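Local structure of protein PUF4 (Saccharomyces cerevisiae, 3BWT) at residues Lys102-Ile107 and Gln114-Ser119; Ser159-Ala164 and Asp197-Asp202; Lys191-Val196 and Tyr222-Lys227. The protein binds single-stranded regions of mRNA through its Pumilio homology domain, the part described here, and may affect diploid formation in yeast. One frame throughout, in Å; residues are numbered along the deposited sequence.

Overall arrangement
The domain is an all-helical, curved stack of Pumilio repeats, and the three contacts sample it at different points. Contact 1 comes first along the chain. It joins helices 96-106 and 110-120, and its centre lies about 29 Å from that of contact 2 and about 32 Å from that of contact 3. Contacts 2 and 3 are neighbours, with centres about 13 Å apart, and their segments alternate along the chain. They touch directly, for example where Cys-160 SG meets Leu-192 CD2 at 3.6 Å. Helix 182-193 carries part of segment 191-196, and the next helix, 196-200, most of segment 197-202. Packing within and between repeats thus forms one continuous RNA-binding scaffold.

Contact 1: residues Lys102-Ile107 and Gln114-Ser119; sequences KLIECI and QIVVDS
No ring or other flat group takes part where Leu-103, Ile-104 and Ile-107 meet Val-116, so there are no faces or edges to cover. The contact is made by branched aliphatic groups. Val-116 is the centre and supplies over half of the buried surface. Its two methyls divide the work. CG1 lies beside the carbonyl carbon (chi1 165°) and faces Ile-104, whose CG1 lies 4.5 Å from Val-116 CG1. Val-116 CG2, on the side of its own backbone N, serves the other two residues. Leu-103 CD2 is 4.1 Å from Val-116 CG2, and these two side chains run antiparallel alongside one another. Ile-107 CD1 comes to 4.4 Å from the same CG2. No hydrogen bond crosses between the segments. One turn along from Val-116, Ser-119 OG bonds back to Ile-115 O at 3.0 Å, with a C=O...O angle of 160°. Leu-103 also packs on helices 60-70 and 73-83, while Ile-104 reaches helix 133-143. This is the apolar packing of two successive helices, and of the turn that leaves the first, in an alpha-solenoid of Pumilio repeats, here mainly within Pumilio repeat 3.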
# COMPACT_ATOMS: atom_id res chain seq x y z
N LYS A 102 3.46 -15.99 5.14
CA LYS A 102 4.50 -16.97 4.84
C LYS A 102 3.94 -18.18 4.08
O LYS A 102 4.56 -18.66 3.12
CB LYS A 102 5.19 -17.45 6.11
CG LYS A 102 6.57 -18.03 5.84
CD LYS A 102 7.50 -16.92 5.42
CE LYS A 102 8.90 -17.41 5.17
NZ LYS A 102 9.76 -16.25 4.80
N LEU A 103 2.80 -18.67 4.53
CA LEU A 103 2.13 -19.76 3.84
C LEU A 103 1.96 -19.43 2.36
O LEU A 103 2.32 -20.22 1.49
CB LEU A 103 0.77 -20.04 4.48
CG LEU A 103 -0.02 -21.27 4.04
CD1 LEU A 103 -0.84 -21.82 5.20
CD2 LEU A 103 -0.92 -20.95 2.86
N ILE A 104 1.41 -18.26 2.09
CA ILE A 104 1.21 -17.79 0.72
C ILE A 104 2.53 -17.69 -0.05
O ILE A 104 2.61 -18.08 -1.22
CB ILE A 104 0.48 -16.44 0.70
CG1 ILE A 104 -0.94 -16.60 1.27
CG2 ILE A 104 0.44 -15.88 -0.70
CD1 ILE A 104 -1.66 -15.29 1.54
N GLU A 105 3.57 -17.19 0.60
CA GLU A 105 4.89 -17.12 -0.03
C GLU A 105 5.42 -18.49 -0.38
O GLU A 105 6.20 -18.64 -1.33
CB GLU A 105 5.87 -16.44 0.91
CG GLU A 105 5.72 -14.95 0.92
CD GLU A 105 6.56 -14.29 1.98
OE1 GLU A 105 7.18 -15.03 2.78
OE2 GLU A 105 6.59 -13.04 2.01
N CYS A 106 5.00 -19.50 0.39
CA CYS A 106 5.57 -20.83 0.28
C CYS A 106 4.89 -21.75 -0.73
O CYS A 106 5.48 -22.73 -1.16
CB CYS A 106 5.60 -21.52 1.64
SG CYS A 106 6.93 -20.98 2.69
N ILE A 107 3.65 -21.45 -1.09
CA ILE A 107 2.90 -22.38 -1.92
C ILE A 107 3.45 -22.47 -3.33
O ILE A 107 3.74 -21.47 -3.97
CB ILE A 107 1.38 -22.09 -1.93
CG1 ILE A 107 1.09 -20.73 -2.56
CG2 ILE A 107 0.81 -22.18 -0.52
CD1 ILE A 107 -0.37 -20.33 -2.47
N GLN A 114 -5.71 -22.45 -5.27
CA GLN A 114 -7.16 -22.50 -5.34
C GLN A 114 -7.77 -22.59 -3.95
O GLN A 114 -8.78 -21.95 -3.67
CB GLN A 114 -7.64 -23.64 -6.23
CG GLN A 114 -7.67 -23.26 -7.70
CD GLN A 114 -8.18 -21.84 -7.90
OE1 GLN A 114 -7.50 -21.02 -8.52
NE2 GLN A 114 -9.36 -21.54 -7.37
N ILE A 115 -7.16 -23.38 -3.07
CA ILE A 115 -7.60 -23.45 -1.68
C ILE A 115 -7.49 -22.10 -0.98
O ILE A 115 -8.35 -21.74 -0.16
CB ILE A 115 -6.81 -24.53 -0.89
CG1 ILE A 115 -7.23 -25.93 -1.33
CG2 ILE A 115 -7.03 -24.36 0.61
CD1 ILE A 115 -6.40 -27.05 -0.71
N VAL A 116 -6.45 -21.33 -1.30
CA VAL A 116 -6.29 -20.03 -0.68
C VAL A 116 -7.31 -19.03 -1.21
O VAL A 116 -8.00 -18.39 -0.43
CB VAL A 116 -4.84 -19.50 -0.81
CG1 VAL A 116 -4.79 -18.02 -0.50
CG2 VAL A 116 -3.92 -20.27 0.13
N VAL A 117 -7.43 -18.89 -2.53
CA VAL A 117 -8.42 -17.96 -3.07
C VAL A 117 -9.81 -18.36 -2.61
O VAL A 117 -10.60 -17.51 -2.20
CB VAL A 117 -8.40 -17.86 -4.62
CG1 VAL A 117 -6.97 -17.82 -5.14
CG2 VAL A 117 -9.15 -19.01 -5.26
N ASP A 118 -10.12 -19.65 -2.65
CA ASP A 118 -11.44 -20.12 -2.24
C ASP A 118 -11.70 -19.70 -0.80
O ASP A 118 -12.82 -19.35 -0.44
CB ASP A 118 -11.56 -21.64 -2.37
CG ASP A 118 -11.74 -22.11 -3.81
OD1 ASP A 118 -11.67 -21.27 -4.74
OD2 ASP A 118 -11.95 -23.33 -4.00
N SER A 119 -10.65 -19.73 0.02
CA SER A 119 -10.78 -19.49 1.46
C SER A 119 -10.85 -18.01 1.80
O SER A 119 -11.47 -17.64 2.79
CB SER A 119 -9.62 -20.12 2.22
OG SER A 119 -9.84 -21.50 2.44

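Contact 2: residues Ser159-Ala164 and Asp197-Asp202; sequences SCIDIA and DKLTLD
Ala-164 and Leu-199 form the tight part of this contact. Ala-164 CB lies 3.7 Å from Leu-199 CD2, and both residues are buried. Their CA atoms are 7.5 Å apart, the nearest such pair between the two segments. The small alanine lets the leucine methyl come up against its helix. Leu-199 has CG on the side of its own backbone N, away from the carbonyl carbon (chi1 -59°). From there its two methyls go to different partners. CD2 faces helix 160-164, whereas CD1 rests 3.6 Å from Leu-192 O, on the helix that precedes in the chain.

The other flank is looser. Ile-161 lies one turn before Ala-164, and its CD1 comes to 4.3 Å from Leu-199 CD2. Leu-199 CD2 is therefore shared by two residues of the same helix. Ile-161 CG1 lies anti to the backbone N (chi1 -180°), and the bend at chi2 (61°) brings CD1 to the leucine and the lysine. The same CD1 meets the aliphatic part of Lys-198, at 4.2 Å from Lys-198 CD. Lys-198 is exposed to solvent, and it is a methylene, not the ammonium group, that touches Ile-161. The touching atoms across the segments are all carbons.

Helix 160-164 belongs to Pumilio repeat 5 and helix 196-200 to Pumilio repeat 6, so the contact lies between adjacent repeats. Asp-202 OD1 accepts bonds from Phe-204 N and Gly-205 N, capping the start of helix 205-219. Beyond the contact, Ala-164 leans on Leu-173 of helix 169-179. On the far side, Thr-200 and Leu-201 pack on Leu-239 of helix 236-240, which continues the row of short helices. The fold contains no strands.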
# COMPACT_ATOMS: atom_id res chain seq x y z
N SER A 159 -16.85 -2.53 -4.04
CA SER A 159 -16.81 -1.70 -2.85
C SER A 159 -15.73 -0.64 -3.00
O SER A 159 -15.01 -0.33 -2.05
CB SER A 159 -16.56 -2.55 -1.60
OG SER A 159 -17.31 -3.76 -1.64
N CYS A 160 -15.63 -0.08 -4.19
CA CYS A 160 -14.48 0.73 -4.57
C CYS A 160 -14.29 1.96 -3.71
O CYS A 160 -13.18 2.25 -3.24
CB CYS A 160 -14.58 1.14 -6.03
SG CYS A 160 -13.03 1.76 -6.70
N ILE A 161 -15.36 2.72 -3.54
CA ILE A 161 -15.28 3.99 -2.86
C ILE A 161 -14.78 3.79 -1.42
O ILE A 161 -13.81 4.40 -1.01
CB ILE A 161 -16.64 4.74 -2.92
CG1 ILE A 161 -16.55 6.08 -2.19
CG2 ILE A 161 -17.78 3.87 -2.39
CD1 ILE A 161 -15.52 6.99 -2.82
N ASP A 162 -15.42 2.90 -0.66
CA ASP A 162 -15.03 2.68 0.73
C ASP A 162 -13.66 2.03 0.87
O ASP A 162 -12.98 2.25 1.87
CB ASP A 162 -16.09 1.88 1.49
CG ASP A 162 -16.68 0.74 0.67
OD1 ASP A 162 -16.99 0.96 -0.53
OD2 ASP A 162 -16.84 -0.37 1.23
N ILE A 163 -13.27 1.22 -0.10
CA ILE A 163 -11.97 0.57 -0.04
C ILE A 163 -10.85 1.54 -0.42
O ILE A 163 -9.78 1.56 0.19
CB ILE A 163 -11.91 -0.72 -0.88
CG1 ILE A 163 -12.07 -1.93 0.03
CG2 ILE A 163 -10.59 -0.82 -1.63
CD1 ILE A 163 -12.32 -3.22 -0.70
N ALA A 164 -11.12 2.36 -1.43
CA ALA A 164 -10.20 3.41 -1.84
C ALA A 164 -10.00 4.47 -0.75
O ALA A 164 -8.91 5.01 -0.59
CB ALA A 164 -10.69 4.05 -3.12
N ASP A 197 -13.27 12.95 -8.04
CA ASP A 197 -13.67 14.10 -7.23
C ASP A 197 -13.60 13.77 -5.73
O ASP A 197 -12.87 14.43 -4.96
CB ASP A 197 -15.08 14.58 -7.61
CG ASP A 197 -15.12 15.35 -8.93
OD1 ASP A 197 -14.09 15.41 -9.64
OD2 ASP A 197 -16.19 15.91 -9.25
N LYS A 198 -14.33 12.74 -5.32
CA LYS A 198 -14.37 12.30 -3.93
C LYS A 198 -13.00 11.93 -3.38
O LYS A 198 -12.62 12.35 -2.28
CB LYS A 198 -15.32 11.09 -3.78
CG LYS A 198 -16.79 11.43 -3.96
CD LYS A 198 -17.68 10.60 -3.02
CE LYS A 198 -19.10 11.16 -2.97
NZ LYS A 198 -19.82 10.77 -1.73
N LEU A 199 -12.26 11.12 -4.13
CA LEU A 199 -10.97 10.60 -3.70
C LEU A 199 -9.95 11.70 -3.44
O LEU A 199 -9.13 11.61 -2.54
CB LEU A 199 -10.41 9.65 -4.76
CG LEU A 199 -11.24 8.43 -5.12
CD1 LEU A 199 -10.55 7.69 -6.23
CD2 LEU A 199 -11.41 7.56 -3.91
N THR A 200 -9.99 12.73 -4.27
CA THR A 200 -8.99 13.79 -4.23
C THR A 200 -9.03 14.53 -2.89
O THR A 200 -8.00 14.90 -2.33
CB THR A 200 -9.18 14.75 -5.43
OG1 THR A 200 -9.02 14.02 -6.65
CG2 THR A 200 -8.18 15.92 -5.40
N LEU A 201 -10.24 14.72 -2.37
CA LEU A 201 -10.46 15.44 -1.12
C LEU A 201 -10.34 14.53 0.09
O LEU A 201 -10.41 14.98 1.23
CB LEU A 201 -11.85 16.08 -1.14
CG LEU A 201 -12.09 17.13 -2.23
CD1 LEU A 201 -13.38 17.90 -1.96
CD2 LEU A 201 -10.88 18.07 -2.34
N ASP A 202 -10.14 13.25 -0.16
CA ASP A 202 -10.14 12.27 0.91
C ASP A 202 -8.76 12.07 1.53
O ASP A 202 -7.76 12.07 0.81
CB ASP A 202 -10.66 10.94 0.38
CG ASP A 202 -10.83 9.92 1.46
OD1 ASP A 202 -9.87 9.15 1.69
OD2 ASP A 202 -11.90 9.93 2.11

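Contact 3: residues Lys191-Val196 and Tyr222-Lys227; sequences KLLALV and YDYTHK
Tyr-224, which packs against Leu-193, starts its helix under the hold of one carboxylate, that of Glu-216. Glu-216 OE1 is gripped by Asp-223 N and Thr-225 OG1, and Glu-216 OE2 takes a bond from Tyr-224 N. The other end of Tyr-224 is held as well, since its OH is hydrogen-bonded to Asp-190 OD1. Segments 191-196 and 222-227 both lie in Pumilio repeat 6 of the alpha-helical solenoid, and Asp-190 is the last residue of repeat 5. Here helix 182-193 meets helix 224-232.

Leu-193 carries the contact. Its CB points at segment 222-227, and a chi1 of -171° sets CG beside the carbonyl carbon. Both of its methyls then meet Lys-227, with the leucine roughly perpendicular to the lysine chain. Leu-193 CD2 lies 3.8 Å from Lys-227 CD and equally far from Lys-227 CB. Leu-193 CD1 sits 4.0 Å from Lys-227 CB. The leucine therefore bears on CB and CD of the lysine's aliphatic chain, which leads onward extended. Lys-227 NZ makes a long salt bridge with Asp-223 OD1, at 3.9 Å.

The ring of Tyr-224 is met at its edge. Leu-193 CD2 comes to 4.4 Å from Tyr-224 CD1, near the plane of the ring. Leu-193 also packs on Ile-228 and Leu-231 further along helix 224-232. With an alanine in place of Leu-193, both methyls would be gone, which would probably open a gap between the helices and leave Lys-227 freer to turn. One ring face of Tyr-224 has a neighbour within its own segment: Asp-223 CG lies 4.0 Å above the plane, offset toward the rim.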
# COMPACT_ATOMS: atom_id res chain seq x y z
N LYS A 191 -12.96 2.70 -12.75
CA LYS A 191 -13.81 2.89 -11.58
C LYS A 191 -13.34 4.04 -10.69
O LYS A 191 -14.13 4.91 -10.28
CB LYS A 191 -13.91 1.59 -10.78
CG LYS A 191 -14.35 0.40 -11.62
CD LYS A 191 -15.17 -0.58 -10.82
CE LYS A 191 -15.89 -1.56 -11.73
NZ LYS A 191 -17.15 -2.07 -11.11
N LEU A 192 -12.04 4.04 -10.41
CA LEU A 192 -11.42 5.10 -9.61
C LEU A 192 -11.62 6.48 -10.26
O LEU A 192 -11.87 7.47 -9.56
CB LEU A 192 -9.94 4.82 -9.43
CG LEU A 192 -9.61 3.53 -8.68
CD1 LEU A 192 -8.13 3.23 -8.77
CD2 LEU A 192 -10.05 3.64 -7.24
N LEU A 193 -11.50 6.53 -11.58
CA LEU A 193 -11.60 7.79 -12.33
C LEU A 193 -13.01 8.35 -12.27
O LEU A 193 -13.22 9.56 -12.26
CB LEU A 193 -11.17 7.58 -13.78
CG LEU A 193 -11.01 8.83 -14.63
CD1 LEU A 193 -9.75 9.60 -14.24
CD2 LEU A 193 -10.99 8.44 -16.11
N ALA A 194 -13.98 7.46 -12.22
CA ALA A 194 -15.36 7.87 -12.01
C ALA A 194 -15.56 8.48 -10.62
O ALA A 194 -16.59 9.07 -10.34
CB ALA A 194 -16.28 6.68 -12.19
N LEU A 195 -14.56 8.34 -9.75
CA LEU A 195 -14.69 8.80 -8.36
C LEU A 195 -13.60 9.80 -7.99
O LEU A 195 -13.40 10.10 -6.81
CB LEU A 195 -14.62 7.61 -7.40
CG LEU A 195 -15.70 6.54 -7.52
CD1 LEU A 195 -15.30 5.23 -6.81
CD2 LEU A 195 -17.03 7.08 -6.99
N VAL A 196 -12.90 10.32 -9.00
CA VAL A 196 -11.75 11.17 -8.74
C VAL A 196 -12.07 12.41 -7.89
O VAL A 196 -11.23 12.86 -7.11
CB VAL A 196 -11.02 11.57 -10.05
CG1 VAL A 196 -11.68 12.79 -10.69
CG2 VAL A 196 -9.56 11.85 -9.75
N TYR A 222 1.50 7.43 -20.58
CA TYR A 222 0.48 8.20 -19.88
C TYR A 222 -0.93 8.02 -20.44
O TYR A 222 -1.19 8.27 -21.61
CB TYR A 222 0.87 9.67 -19.85
CG TYR A 222 2.20 9.89 -19.18
CD1 TYR A 222 3.39 9.74 -19.89
CD2 TYR A 222 2.28 10.22 -17.84
CE1 TYR A 222 4.62 9.93 -19.27
CE2 TYR A 222 3.49 10.41 -17.22
CZ TYR A 222 4.66 10.26 -17.93
OH TYR A 222 5.87 10.45 -17.30
N ASP A 223 -1.84 7.60 -19.57
CA ASP A 223 -3.23 7.39 -19.93
C ASP A 223 -4.14 8.06 -18.89
O ASP A 223 -4.76 9.08 -19.17
CB ASP A 223 -3.55 5.90 -20.07
CG ASP A 223 -5.02 5.62 -20.31
OD1 ASP A 223 -5.83 6.57 -20.29
OD2 ASP A 223 -5.39 4.44 -20.52
N TYR A 224 -4.21 7.48 -17.70
CA TYR A 224 -5.11 7.98 -16.66
C TYR A 224 -4.59 9.29 -16.08
O TYR A 224 -5.38 10.12 -15.60
CB TYR A 224 -5.36 6.93 -15.58
CG TYR A 224 -6.14 5.74 -16.09
CD1 TYR A 224 -7.52 5.80 -16.24
CD2 TYR A 224 -5.48 4.56 -16.46
CE1 TYR A 224 -8.23 4.71 -16.73
CE2 TYR A 224 -6.18 3.48 -16.94
CZ TYR A 224 -7.56 3.55 -17.08
OH TYR A 224 -8.25 2.47 -17.57
N THR A 225 -3.28 9.50 -16.13
CA THR A 225 -2.72 10.76 -15.71
C THR A 225 -3.43 11.89 -16.45
O THR A 225 -3.91 12.84 -15.85
CB THR A 225 -1.21 10.80 -16.00
OG1 THR A 225 -0.53 9.84 -15.18
CG2 THR A 225 -0.65 12.18 -15.72
N HIS A 226 -3.51 11.77 -17.77
CA HIS A 226 -4.13 12.81 -18.57
C HIS A 226 -5.61 12.96 -18.24
O HIS A 226 -6.13 14.08 -18.19
CB HIS A 226 -3.93 12.55 -20.07
CG HIS A 226 -2.52 12.75 -20.53
ND1 HIS A 226 -1.78 11.73 -21.11
CD2 HIS A 226 -1.71 13.83 -20.50
CE1 HIS A 226 -0.57 12.19 -21.41
NE2 HIS A 226 -0.51 13.46 -21.06
N LYS A 227 -6.29 11.85 -18.02
CA LYS A 227 -7.72 11.91 -17.72
C LYS A 227 -7.99 12.55 -16.34
O LYS A 227 -8.97 13.28 -16.18
CB LYS A 227 -8.34 10.52 -17.83
CG LYS A 227 -8.37 9.98 -19.26
CD LYS A 227 -9.02 8.60 -19.33
CE LYS A 227 -9.04 8.03 -20.75
NZ LYS A 227 -9.66 6.69 -20.83